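Local coordinates for tyrosine-protein phosphatase YwqE (Bacillus subtilis, PDB 3QY7) that removes phosphate from phosphotyrosine in target proteins such as YwqD, YwqF and Ssb, as a manganese-dependent phosphatase, at residues R27-R31 and Q32-T36; K64-K68 and E69-L73; S148-Y151 and H152-K156. All coordinates share one frame; numbering follows the deposited sequence.

Interactions 1 and 2 are neighbours; interaction 3 lies on the other side of the chain's centre. Interaction 1 closes helix 19-31 and interaction 2 closes helix 52-68, each with a Schellman motif before the next parallel strand of the TIM-barrel-like fold. Their centres are about 12 Å apart and they touch. R35 NH1 comes within 2.7 Å of P72 O, and R27 CG packs 3.8 Å from I71 CD1. Interaction 3 is a turn-to-turn contact inside helix 148-155; its centre is about 32 Å from that of interaction 1 and about 41 Å from that of interaction 2. The side chains of I34 and L150 are each about 14 Å from a bound iron ion, so neither reaches the metal site.

Interaction 1: residues R27-R31 and Q32-T36; sequences RAAVR and QGIRT
Q32 lies against A28 and A29 of the last turn of helix 19-31, and G33 then ends the helix in a Schellman motif. Q32 CB lies 3.4 Å from A29 O. CG stands beside the backbone N (chi1 -71°) and comes within 3.4 Å of A28 O. The chain then bends at chi2 (-82°), which turns the amide away from the helix end. There NE2 is hydrogen-bonded to OE1 of E207. The backbone N of Q32 bonds to A28 O, with a second, weak bond to A29 O.

G33 has a positive phi (89°). Two bonds return to the last turn: G33 N to V30 O at 3.0 Å and I34 N to A29 O at 3.0 Å. A29 CB meets I34 CB at 4.1 Å, an apolar contact. V30 CG2 comes to the edge of the R35 guanidinium, near its plane, 3.8 Å from NH1. NH1 also donates to I34 O, which lies in the guanidinium plane; this helps fix the turn of the group. A water donates to both V30 O and I34 O and bridges the helix end to the loop.

The loop leads into strand 36-38, between strands 2-3 and 74-76 in the parallel sheet. R35 pairs by backbone with M1 and H74. I34 packs against D3 of strand 2-3, and against F203 of a loop and T205 at the start of helix 205-216.

Interaction 2: residues K64-K68 and E69-L73; sequences KRLIK and EDIPL
A Schellman motif ends helix 52-68, and the chain turns here toward strand 74-76 of the TIM-barrel-like fold. D70 leaves the helix with a positive phi of 60°. Its N bonds to I67 O at 3.0 Å. I71 N bonds to L66 O at 2.9 Å, and this bond is almost straight (175° at the hydrogen). E69 N still makes a helical bond to R65 O.

L66 is the apolar centre of the turn. Its two methyl branches are shared out between the residues that follow. CD2 meets I71 CD1 at 4.0 Å, while CD1 meets L73 CD2 at the same distance. Helix 19-31 continues this apolar patch: L66 also touches A26, and I71 touches I23 and the aliphatic part of R27 (CG).

R65 and E69 carry opposite charges one turn apart. The modelled salt bridge between R65 NH2 and E69 OE2 is too short to be reliable, so its detail is doubtful. The side chain of K68 runs alongside that of E69, pointing the same way.

P72 is the centre of an inverse gamma turn, closed by L73 N to I71 O at 2.9 Å. The chain runs back alongside the last turn, where L73 O lies 3.4 Å from L66 CD1.

Interaction 3: residues S148-Y151 and H152-K156; sequences SLLY and HLVEK
H152 and Y151 form an edge-to-face aromatic pair on helix 148-155, one of the helices between the parallel strands of the TIM-barrel-like fold. The tyrosine gives the edge and the imidazole the face. Ring centroids are 4.9 Å apart and the planes are turned by 66°. Y151 CD1 sits 3.7 Å above the H152 plane, over its centre. CG of Y151 is opposite the backbone N (chi1 162°), which sends the phenol outward from the helix, leaning slightly toward its C-terminal end; E155 CB lies over one face of the ring. P244 also packs on Y151.

Backbone hydrogen bonds keep the helix regular. H152 N, L153 N, V154 N and E155 N bond to the carbonyls of S148, L149, L150 and Y151, each four residues back. The last is the shortest of these, 2.8 Å. At the start of the helix, the S148 hydroxyl is hydrogen-bonded to OD1 of N146.

Apolar contacts gather on the buried side. L150 and L153 both touch I134 of strand 131-135, and L153 also reaches F122 of helix 118-127. L150 and V154 stand one turn apart. There L150 CD1 meets V154 CG2 at 3.8 Å. V154 CG2 also lies 3.4 Å from L150 O.

Interaction 1: residues R27-R31 and Q32-T36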
loop_
_atom_site.group_PDB
_atom_site.type_symbol
_atom_site.label_atom_id
_atom_site.label_comp_id
_atom_site.label_asym_id
_atom_site.label_seq_id
_atom_site.Cartn_x
_atom_site.Cartn_y
_atom_site.Cartn_z
ATOM N N ARG A 27 1.291 0.668 -18.607
ATOM C CA ARG A 27 0.605 1.584 -19.518
ATOM C C ARG A 27 -0.648 2.149 -18.844
ATOM O O ARG A 27 -0.930 3.350 -18.946
ATOM C CB ARG A 27 0.251 0.916 -20.853
ATOM C CG ARG A 27 1.446 0.557 -21.707
ATOM C CD ARG A 27 1.059 0.232 -23.146
ATOM N NE ARG A 27 2.247 -0.129 -23.922
ATOM C CZ ARG A 27 2.515 -1.353 -24.373
ATOM N NH1 ARG A 27 1.669 -2.356 -24.151
ATOM N NH2 ARG A 27 3.632 -1.576 -25.060
ATOM N N ALA A 28 -1.370 1.291 -18.128
ATOM C CA ALA A 28 -2.579 1.726 -17.418
ATOM C C ALA A 28 -2.238 2.721 -16.321
ATOM O O ALA A 28 -2.934 3.725 -16.144
ATOM C CB ALA A 28 -3.306 0.554 -16.844
ATOM N N ALA A 29 -1.163 2.436 -15.580
ATOM C CA ALA A 29 -0.677 3.333 -14.539
ATOM C C ALA A 29 -0.391 4.717 -15.099
ATOM O O ALA A 29 -0.811 5.719 -14.534
ATOM C CB ALA A 29 0.577 2.749 -13.852
ATOM N N VAL A 30 0.277 4.761 -16.251
ATOM C CA VAL A 30 0.641 6.021 -16.859
ATOM C C VAL A 30 -0.624 6.789 -17.269
ATOM O O VAL A 30 -0.709 8.000 -17.049
ATOM C CB VAL A 30 1.572 5.801 -18.066
ATOM C CG1 VAL A 30 1.639 7.037 -18.941
ATOM C CG2 VAL A 30 2.985 5.417 -17.593
ATOM N N ARG A 31 -1.602 6.084 -17.828
ATOM C CA ARG A 31 -2.879 6.728 -18.220
ATOM C C ARG A 31 -3.600 7.351 -17.009
ATOM O O ARG A 31 -4.307 8.353 -17.142
ATOM C CB ARG A 31 -3.785 5.777 -18.993
ATOM C CG ARG A 31 -3.218 5.345 -20.356
ATOM C CD ARG A 31 -4.263 4.646 -21.203
ATOM N NE ARG A 31 -5.066 3.700 -20.427
ATOM C CZ ARG A 31 -4.811 2.400 -20.293
ATOM N NH1 ARG A 31 -3.759 1.838 -20.893
ATOM N NH2 ARG A 31 -5.634 1.653 -19.557
ATOM N N GLN A 32 -3.352 6.788 -15.829
ATOM C CA GLN A 32 -3.932 7.272 -14.572
ATOM C C GLN A 32 -3.133 8.404 -13.911
ATOM O O GLN A 32 -3.528 8.909 -12.849
ATOM C CB GLN A 32 -4.085 6.088 -13.587
ATOM C CG GLN A 32 -5.169 5.090 -13.939
ATOM C CD GLN A 32 -6.558 5.530 -13.492
ATOM O OE1 GLN A 32 -6.744 6.651 -13.020
ATOM N NE2 GLN A 32 -7.525 4.628 -13.597
ATOM N N GLY A 33 -2.017 8.811 -14.516
ATOM C CA GLY A 33 -1.195 9.879 -13.965
ATOM C C GLY A 33 -0.122 9.424 -12.999
ATOM O O GLY A 33 0.510 10.242 -12.348
ATOM N N ILE A 34 0.099 8.114 -12.917
ATOM C CA ILE A 34 1.167 7.577 -12.077
ATOM C C ILE A 34 2.488 7.568 -12.849
ATOM O O ILE A 34 2.523 7.094 -13.989
ATOM C CB ILE A 34 0.786 6.157 -11.580
ATOM C CG1 ILE A 34 -0.520 6.223 -10.757
ATOM C CG2 ILE A 34 1.950 5.505 -10.821
ATOM C CD1 ILE A 34 -1.217 4.866 -10.520
ATOM N N ARG A 35 3.553 8.111 -12.244
ATOM C CA ARG A 35 4.887 8.125 -12.871
ATOM C C ARG A 35 5.846 7.197 -12.143
ATOM O O ARG A 35 6.884 6.812 -12.684
ATOM C CB ARG A 35 5.525 9.533 -12.866
ATOM C CG ARG A 35 4.586 10.728 -12.952
ATOM C CD ARG A 35 3.670 10.707 -14.158
ATOM N NE ARG A 35 4.363 10.958 -15.421
ATOM C CZ ARG A 35 4.546 10.050 -16.380
ATOM N NH1 ARG A 35 4.099 8.804 -16.234
ATOM N NH2 ARG A 35 5.178 10.399 -17.494
ATOM N N THR A 36 5.502 6.863 -10.901
ATOM C CA THR A 36 6.411 6.112 -10.056
ATOM C C THR A 36 5.597 5.079 -9.297
ATOM O O THR A 36 4.582 5.435 -8.702
ATOM C CB THR A 36 7.130 7.028 -9.055
ATOM O OG1 THR A 36 7.714 8.147 -9.755
ATOM C CG2 THR A 36 8.216 6.259 -8.294
HETATM O O HOH W 1 1.526 9.505 -15.948
#

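Interaction 2: residues K64-K68 and E69-L73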
loop_
_atom_site.group_PDB
_atom_site.type_symbol
_atom_site.label_atom_id
_atom_site.label_comp_id
_atom_site.label_asym_id
_atom_site.label_seq_id
_atom_site.Cartn_x
_atom_site.Cartn_y
_atom_site.Cartn_z
ATOM N N LYS A 64 14.162 -1.659 -17.210
ATOM C CA LYS A 64 14.811 -1.776 -18.517
ATOM C C LYS A 64 13.796 -2.063 -19.631
ATOM O O LYS A 64 13.887 -1.486 -20.709
ATOM C CB LYS A 64 15.896 -2.853 -18.482
ATOM C CG LYS A 64 17.138 -2.443 -17.708
ATOM C CD LYS A 64 18.273 -3.430 -17.925
ATOM C CE LYS A 64 19.336 -3.317 -16.836
ATOM N NZ LYS A 64 18.960 -4.180 -15.673
ATOM N N ARG A 65 12.807 -2.879 -19.328
ATOM C CA ARG A 65 11.811 -3.180 -20.292
ATOM C C ARG A 65 10.885 -2.003 -20.576
ATOM O O ARG A 65 10.455 -1.815 -21.662
ATOM C CB ARG A 65 11.032 -4.381 -19.820
ATOM C CG ARG A 65 9.910 -4.679 -20.615
ATOM C CD ARG A 65 10.015 -5.920 -21.276
ATOM N NE ARG A 65 9.877 -5.793 -22.746
ATOM C CZ ARG A 65 9.009 -6.479 -23.462
ATOM N NH1 ARG A 65 8.229 -7.375 -22.913
ATOM N NH2 ARG A 65 8.954 -6.301 -24.732
ATOM N N LEU A 66 10.571 -1.264 -19.532
ATOM C CA LEU A 66 9.746 -0.081 -19.704
ATOM C C LEU A 66 10.458 0.925 -20.602
ATOM O O LEU A 66 9.826 1.561 -21.426
ATOM C CB LEU A 66 9.386 0.550 -18.348
ATOM C CG LEU A 66 8.492 -0.335 -17.478
ATOM C CD1 LEU A 66 8.424 0.224 -16.056
ATOM C CD2 LEU A 66 7.091 -0.536 -18.100
ATOM N N ILE A 67 11.780 1.052 -20.455
ATOM C CA ILE A 67 12.558 1.953 -21.300
ATOM C C ILE A 67 12.515 1.437 -22.742
ATOM O O ILE A 67 12.226 2.187 -23.662
ATOM C CB ILE A 67 14.013 2.102 -20.783
ATOM C CG1 ILE A 67 14.029 2.916 -19.484
ATOM C CG2 ILE A 67 14.878 2.798 -21.806
ATOM C CD1 ILE A 67 15.324 2.777 -18.690
ATOM N N LYS A 68 12.706 0.135 -22.913
ATOM C CA LYS A 68 12.628 -0.488 -24.236
ATOM C C LYS A 68 11.294 -0.176 -24.920
ATOM O O LYS A 68 11.253 0.134 -26.124
ATOM C CB LYS A 68 12.827 -1.999 -24.104
ATOM C CG LYS A 68 12.513 -2.816 -25.350
ATOM C CD LYS A 68 12.552 -4.313 -25.011
ATOM C CE LYS A 68 12.554 -5.183 -26.264
ATOM N NZ LYS A 68 12.204 -6.604 -25.945
ATOM N N GLU A 69 10.210 -0.216 -24.142
ATOM C CA GLU A 69 8.870 0.010 -24.651
ATOM C C GLU A 69 8.435 1.475 -24.672
ATOM O O GLU A 69 7.288 1.772 -25.007
ATOM C CB GLU A 69 7.855 -0.809 -23.833
ATOM C CG GLU A 69 8.065 -2.339 -23.829
ATOM C CD GLU A 69 7.989 -2.993 -25.209
ATOM O OE1 GLU A 69 7.358 -2.427 -26.128
ATOM O OE2 GLU A 69 8.586 -4.082 -25.370
ATOM N N ASP A 70 9.338 2.377 -24.279
ATOM C CA ASP A 70 9.074 3.816 -24.248
ATOM C C ASP A 70 7.920 4.220 -23.321
ATOM O O ASP A 70 7.123 5.108 -23.642
ATOM C CB ASP A 70 8.819 4.359 -25.661
ATOM C CG ASP A 70 9.123 5.838 -25.770
ATOM O OD1 ASP A 70 10.092 6.287 -25.126
ATOM O OD2 ASP A 70 8.377 6.567 -26.461
ATOM N N ILE A 71 7.858 3.567 -22.168
ATOM C CA ILE A 71 6.811 3.836 -21.169
ATOM C C ILE A 71 7.398 4.655 -20.010
ATOM O O ILE A 71 8.348 4.210 -19.361
ATOM C CB ILE A 71 6.180 2.527 -20.652
ATOM C CG1 ILE A 71 5.563 1.744 -21.823
ATOM C CG2 ILE A 71 5.142 2.845 -19.535
ATOM C CD1 ILE A 71 5.209 0.302 -21.508
ATOM N N PRO A 72 6.844 5.864 -19.748
ATOM C CA PRO A 72 7.430 6.747 -18.727
ATOM C C PRO A 72 6.962 6.363 -17.320
ATOM O O PRO A 72 6.171 7.065 -16.705
ATOM C CB PRO A 72 6.918 8.129 -19.136
ATOM C CG PRO A 72 5.623 7.848 -19.846
ATOM C CD PRO A 72 5.714 6.496 -20.453
ATOM N N LEU A 73 7.452 5.239 -16.836
ATOM C CA LEU A 73 7.165 4.792 -15.494
ATOM C C LEU A 73 8.401 4.232 -14.815
ATOM O O LEU A 73 9.079 3.479 -15.405
ATOM C CB LEU A 73 6.092 3.736 -15.507
ATOM C CG LEU A 73 5.638 3.385 -14.092
ATOM C CD1 LEU A 73 4.399 3.933 -13.753
ATOM C CD2 LEU A 73 5.768 1.977 -13.713
#

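Interaction 3: residues S148-Y151 and H152-K156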
loop_
_atom_site.group_PDB
_atom_site.type_symbol
_atom_site.label_atom_id
_atom_site.label_comp_id
_atom_site.label_asym_id
_atom_site.label_seq_id
_atom_site.Cartn_x
_atom_site.Cartn_y
_atom_site.Cartn_z
ATOM N N SER A 148 -12.528 0.598 15.989
ATOM C CA SER A 148 -11.728 1.168 17.069
ATOM C C SER A 148 -10.310 0.589 17.102
ATOM O O SER A 148 -9.382 1.248 17.564
ATOM C CB SER A 148 -12.428 0.986 18.432
ATOM O OG SER A 148 -12.202 -0.310 18.980
ATOM N N LEU A 149 -10.149 -0.631 16.598
ATOM C CA LEU A 149 -8.836 -1.273 16.523
ATOM C C LEU A 149 -7.882 -0.460 15.654
ATOM O O LEU A 149 -6.706 -0.291 16.000
ATOM C CB LEU A 149 -8.939 -2.683 15.953
ATOM C CG LEU A 149 -9.687 -3.705 16.811
ATOM C CD1 LEU A 149 -9.919 -4.979 16.019
ATOM C CD2 LEU A 149 -8.920 -4.003 18.108
ATOM N N LEU A 150 -8.388 0.018 14.518
ATOM C CA LEU A 150 -7.557 0.842 13.637
ATOM C C LEU A 150 -7.286 2.191 14.266
ATOM O O LEU A 150 -6.142 2.685 14.252
ATOM C CB LEU A 150 -8.180 1.003 12.243
ATOM C CG LEU A 150 -7.408 1.910 11.273
ATOM C CD1 LEU A 150 -6.069 1.296 10.924
ATOM C CD2 LEU A 150 -8.249 2.106 10.023
ATOM N N TYR A 151 -8.335 2.786 14.831
ATOM C CA TYR A 151 -8.187 4.031 15.553
ATOM C C TYR A 151 -7.024 3.928 16.548
ATOM O O TYR A 151 -6.166 4.797 16.579
ATOM C CB TYR A 151 -9.474 4.399 16.288
ATOM C CG TYR A 151 -9.253 5.419 17.365
ATOM C CD1 TYR A 151 -9.164 5.029 18.704
ATOM C CD2 TYR A 151 -9.098 6.767 17.056
ATOM C CE1 TYR A 151 -8.943 5.952 19.702
ATOM C CE2 TYR A 151 -8.874 7.707 18.052
ATOM C CZ TYR A 151 -8.801 7.284 19.378
ATOM O OH TYR A 151 -8.589 8.193 20.383
ATOM N N HIS A 152 -7.008 2.879 17.363
ATOM C CA HIS A 152 -5.988 2.778 18.408
ATOM C C HIS A 152 -4.588 2.615 17.831
ATOM O O HIS A 152 -3.655 3.276 18.290
ATOM C CB HIS A 152 -6.307 1.661 19.405
ATOM C CG HIS A 152 -7.399 2.017 20.367
ATOM N ND1 HIS A 152 -7.308 3.087 21.238
ATOM C CD2 HIS A 152 -8.615 1.461 20.581
ATOM C CE1 HIS A 152 -8.418 3.165 21.949
ATOM N NE2 HIS A 152 -9.229 2.194 21.566
ATOM N N LEU A 153 -4.449 1.765 16.815
ATOM C CA LEU A 153 -3.135 1.542 16.185
ATOM C C LEU A 153 -2.600 2.829 15.563
ATOM O O LEU A 153 -1.414 3.132 15.679
ATOM C CB LEU A 153 -3.193 0.407 15.156
ATOM C CG LEU A 153 -3.407 -1.026 15.670
ATOM C CD1 LEU A 153 -3.802 -1.961 14.552
ATOM C CD2 LEU A 153 -2.170 -1.538 16.418
ATOM N N VAL A 154 -3.481 3.591 14.915
ATOM C CA VAL A 154 -3.114 4.873 14.326
ATOM C C VAL A 154 -2.819 5.940 15.389
ATOM O O VAL A 154 -1.841 6.666 15.290
ATOM C CB VAL A 154 -4.177 5.355 13.302
ATOM C CG1 VAL A 154 -3.901 6.803 12.864
ATOM C CG2 VAL A 154 -4.196 4.418 12.097
ATOM N N GLU A 155 -3.670 6.028 16.411
ATOM C CA GLU A 155 -3.387 6.892 17.556
ATOM C C GLU A 155 -1.992 6.581 18.139
ATOM O O GLU A 155 -1.268 7.491 18.556
ATOM C CB GLU A 155 -4.475 6.719 18.616
ATOM C CG GLU A 155 -4.431 7.723 19.731
ATOM C CD GLU A 155 -3.444 7.331 20.820
ATOM O OE1 GLU A 155 -2.882 8.244 21.464
ATOM O OE2 GLU A 155 -3.233 6.113 21.025
ATOM N N LYS A 156 -1.625 5.304 18.135
ATOM C CA LYS A 156 -0.323 4.863 18.667
ATOM C C LYS A 156 0.851 4.995 17.690
ATOM O O LYS A 156 1.982 4.624 18.027
ATOM C CB LYS A 156 -0.406 3.426 19.195
ATOM C CG LYS A 156 -1.216 3.253 20.506
ATOM C CD LYS A 156 -0.596 4.063 21.635
ATOM C CE LYS A 156 -0.924 3.462 22.996
ATOM N NZ LYS A 156 -0.077 4.100 24.050
#